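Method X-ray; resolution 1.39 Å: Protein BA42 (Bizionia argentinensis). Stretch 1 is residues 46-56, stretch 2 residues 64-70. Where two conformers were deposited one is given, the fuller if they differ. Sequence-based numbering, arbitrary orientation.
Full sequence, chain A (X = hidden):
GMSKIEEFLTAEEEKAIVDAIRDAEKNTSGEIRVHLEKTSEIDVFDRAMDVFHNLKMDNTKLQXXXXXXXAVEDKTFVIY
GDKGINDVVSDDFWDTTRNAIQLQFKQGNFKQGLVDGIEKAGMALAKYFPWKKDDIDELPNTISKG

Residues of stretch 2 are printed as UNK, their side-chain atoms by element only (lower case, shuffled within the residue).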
# COMPACT_ATOMS: atom_id res chain seq x y z
N ASP A 46 1.93 -11.36 9.96
CA ASP A 46 1.63 -12.64 9.36
C ASP A 46 0.32 -12.55 8.56
O ASP A 46 0.23 -13.13 7.48
CB ASP A 46 1.53 -13.80 10.39
CG ASP A 46 2.87 -14.43 10.74
OD1 ASP A 46 3.91 -13.78 10.52
OD2 ASP A 46 2.86 -15.57 11.25
N ARG A 47 -0.69 -11.85 9.08
CA ARG A 47 -1.93 -11.73 8.33
C ARG A 47 -1.68 -10.95 7.03
O ARG A 47 -2.16 -11.35 5.96
CB ARG A 47 -3.04 -11.06 9.17
CG ARG A 47 -4.33 -10.76 8.41
CD ARG A 47 -4.95 -11.98 7.75
NE ARG A 47 -6.18 -11.63 7.05
CZ ARG A 47 -6.80 -12.43 6.17
NH1 ARG A 47 -6.31 -13.63 5.90
NH2 ARG A 47 -7.88 -12.01 5.54
N ALA A 48 -0.97 -9.83 7.12
CA ALA A 48 -0.68 -9.06 5.90
C ALA A 48 0.11 -9.89 4.88
O ALA A 48 -0.15 -9.80 3.69
CB ALA A 48 0.09 -7.81 6.26
N MET A 49 1.05 -10.72 5.34
CA MET A 49 1.83 -11.61 4.48
C MET A 49 0.90 -12.64 3.80
O MET A 49 1.03 -12.86 2.60
CB MET A 49 2.87 -12.33 5.34
CG MET A 49 3.80 -13.19 4.56
SD MET A 49 5.30 -13.57 5.53
CE MET A 49 4.63 -14.55 6.76
N ASP A 50 -0.08 -13.20 4.54
CA ASP A 50 -1.05 -14.12 3.93
C ASP A 50 -1.87 -13.39 2.88
O ASP A 50 -2.14 -13.94 1.81
CB ASP A 50 -2.00 -14.72 4.99
CG ASP A 50 -1.38 -15.72 5.97
OD1 ASP A 50 -0.35 -16.34 5.62
OD2 ASP A 50 -1.97 -15.94 7.02
N VAL A 51 -2.33 -12.18 3.17
CA VAL A 51 -3.11 -11.43 2.18
C VAL A 51 -2.27 -11.12 0.95
O VAL A 51 -2.74 -11.32 -0.18
CB VAL A 51 -3.68 -10.15 2.81
CG1 VAL A 51 -4.34 -9.27 1.76
CG2 VAL A 51 -4.71 -10.49 3.88
N PHE A 52 -1.04 -10.68 1.14
CA PHE A 52 -0.12 -10.39 0.02
C PHE A 52 -0.02 -11.62 -0.92
O PHE A 52 -0.10 -11.50 -2.16
CB PHE A 52 1.27 -10.05 0.60
CG PHE A 52 2.26 -9.54 -0.40
CD1 PHE A 52 3.07 -10.42 -1.11
CD2 PHE A 52 2.40 -8.19 -0.63
CE1 PHE A 52 3.96 -9.93 -2.07
CE2 PHE A 52 3.32 -7.71 -1.56
CZ PHE A 52 4.09 -8.58 -2.26
N HIS A 53 0.16 -12.79 -0.32
CA HIS A 53 0.23 -14.04 -1.04
C HIS A 53 -1.07 -14.38 -1.75
O HIS A 53 -1.06 -14.74 -2.93
CB HIS A 53 0.58 -15.19 -0.09
CG HIS A 53 0.56 -16.52 -0.75
ND1 HIS A 53 1.57 -16.90 -1.62
CD2 HIS A 53 -0.36 -17.52 -0.69
CE1 HIS A 53 1.25 -18.12 -2.02
NE2 HIS A 53 0.09 -18.52 -1.51
N ASN A 54 -2.16 -14.25 -1.05
CA ASN A 54 -3.43 -14.61 -1.62
C ASN A 54 -3.89 -13.65 -2.74
O ASN A 54 -4.64 -14.09 -3.62
CB ASN A 54 -4.45 -14.83 -0.52
CG ASN A 54 -4.24 -16.19 0.09
OD1 ASN A 54 -4.82 -17.16 -0.39
ND2 ASN A 54 -3.30 -16.33 1.04
N LEU A 55 -3.38 -12.40 -2.76
CA LEU A 55 -3.57 -11.43 -3.84
C LEU A 55 -2.52 -11.59 -4.93
O LEU A 55 -2.58 -10.87 -5.93
CB LEU A 55 -3.54 -10.00 -3.28
CG LEU A 55 -4.66 -9.66 -2.31
CD1 LEU A 55 -4.51 -8.26 -1.84
CD2 LEU A 55 -6.03 -9.89 -2.89
N LYS A 56 -1.61 -12.58 -4.83
CA LYS A 56 -0.58 -12.86 -5.84
C LYS A 56 0.21 -11.57 -6.13
O LYS A 56 0.60 -11.29 -7.27
CB LYS A 56 -1.21 -13.47 -7.10
CG LYS A 56 -1.77 -14.86 -6.85
CD LYS A 56 -2.03 -15.61 -8.14
CE LYS A 56 -2.77 -16.89 -7.86
NZ LYS A 56 -3.24 -17.55 -9.11
N UNK A 64 8.76 -6.02 -6.13
CA UNK A 64 8.59 -4.73 -5.52
C UNK A 64 7.14 -4.27 -5.34
O UNK A 64 6.84 -3.10 -5.42
o UNK A 64 8.28 -4.22 -8.23
c UNK A 64 9.07 -3.49 -7.68
n UNK A 64 9.61 -2.45 -8.29
c UNK A 64 9.44 -3.68 -6.23
N UNK A 65 6.27 -5.24 -5.13
CA UNK A 65 4.90 -4.94 -4.74
C UNK A 65 4.86 -4.62 -3.26
O UNK A 65 5.68 -5.13 -2.48
N UNK A 66 3.95 -3.75 -2.86
CA UNK A 66 3.76 -3.41 -1.45
C UNK A 66 2.26 -3.37 -1.20
O UNK A 66 1.51 -2.85 -2.01
c UNK A 66 4.46 -2.10 -1.00
c UNK A 66 4.02 -0.90 -1.83
c UNK A 66 4.24 -1.83 0.49
N UNK A 67 1.85 -3.99 -0.08
CA UNK A 67 0.48 -4.00 0.39
C UNK A 67 0.36 -3.08 1.59
O UNK A 67 1.14 -3.19 2.55
c UNK A 67 -1.54 -6.98 1.94
c UNK A 67 -1.32 -5.56 1.42
c UNK A 67 -2.39 -5.22 0.40
c UNK A 67 0.08 -5.42 0.84
N UNK A 68 -0.61 -2.17 1.54
CA UNK A 68 -1.06 -1.39 2.67
C UNK A 68 -2.30 -2.11 3.19
O UNK A 68 -3.37 -2.07 2.60
c UNK A 68 -0.12 0.73 1.77
c UNK A 68 -0.39 2.17 1.19
c UNK A 68 -1.37 0.06 2.31
c UNK A 68 -1.93 0.82 3.55
N UNK A 69 -2.10 -2.85 4.27
CA UNK A 69 -3.14 -3.64 4.91
C UNK A 69 -3.77 -2.86 6.05
O UNK A 69 -3.04 -2.36 6.92
c UNK A 69 -3.41 -5.45 7.72
o UNK A 69 -5.97 -7.65 8.98
c UNK A 69 -4.29 -6.09 8.56
c UNK A 69 -2.50 -4.93 5.44
c UNK A 69 -5.18 -7.01 8.05
c UNK A 69 -3.39 -5.71 6.36
c UNK A 69 -4.27 -6.67 5.87
c UNK A 69 -5.09 -7.38 6.72
N UNK A 70 -5.07 -2.74 6.06
CA UNK A 70 -5.79 -2.03 7.10
C UNK A 70 -6.86 -2.88 7.76
O UNK A 70 -7.68 -3.47 7.08
c UNK A 70 -5.40 0.09 5.78
c UNK A 70 -6.99 0.10 7.73
c UNK A 70 -6.41 -0.73 6.58

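Position 64 carries four side-chain atoms: two carbons, the second bonded to one oxygen and one nitrogen. Its CA-to-CB bond points away from the helix, and the side chain makes no contact with stretch 1. A terminal carboxamide on a single methylene is the signature of asparagine, so position 64 is Asn64; both of its polar side-chain atoms are hydrogen-bonded elsewhere in the structure.

Position 65 has backbone atoms and nothing more, and its backbone O lies 3.6 Å from CE2 of Phe52, so the phenyl ring reaches the strand here. With no side chain, the residue is glycine. The O of Gly65 sits at the ring edge, near the ring plane. An ideal CB here would point toward the helix and lie 3.7 Å from CZ of Phe52, at contact distance.

At position 66 three carbons are present, one attached to CA and carrying the other two. The CA-to-CB bond points away from the helix, and the side chain touches nothing on stretch 1. A fork at the first carbon with two single-carbon arms identifies valine. The contact Val66 makes is through its backbone N, 4.2 Å from CE2 of Phe52.

Position 67 shows four carbons forked at the second, with CB pointing toward the helix. CB lies 3.9 Å from CD2 of Phe52, near the plane of that ring and at its edge. Four carbons with this fork make leucine, with chi1 at 177° (t) and chi2 at 63° (p). Leu67 CD2 packs 3.6 Å from CG1 of Val51 and also 3.6 Å from the backbone O of Ala48, while Leu67 CD1 is 4.3 Å from CD1 of Leu55.

Position 68 also has four carbons, but the fork is at the first and one arm is two carbons long. Its CA-to-CB bond points away from the helix, and it makes no contact with stretch 1. The branching gives isoleucine, Ile68.

Position 69 has one carbon followed by a six-carbon ring bearing an oxygen, a phenol. Its CB points toward the helix, 4.0 Å from CB of Ala48. The residue is tyrosine. Tyr69 CE2 lies 4.2 Å from CG2 of Val51, and Tyr69 OH is 3.6 Å from CG of Arg47. That hydroxyl is hydrogen-bonded elsewhere in the structure.

Position 70 repeats the three-carbon pattern of position 66, one carbon carrying two, and does not reach stretch 1. It is valine, Val70.

The contact is apolar packing of a helix on a strand, with no hydrogen bond between them. The axes approach to 9.2 Å at 126° between their N-to-C directions, and 355 Å² is buried, both sides summed. Strand alternation sends Leu67 and Tyr69 toward the helix and Val66 and Ile68 away. On the helix, Ala48, Val51 and Phe52 recur along one face, with Leu55 continuing it just past the helix. The nearest CA pairs, Ala48 with Tyr69 and Phe52 with Leu67, show the opposed running of the two segments.

Stretch 2 64-70: NGVLIYV
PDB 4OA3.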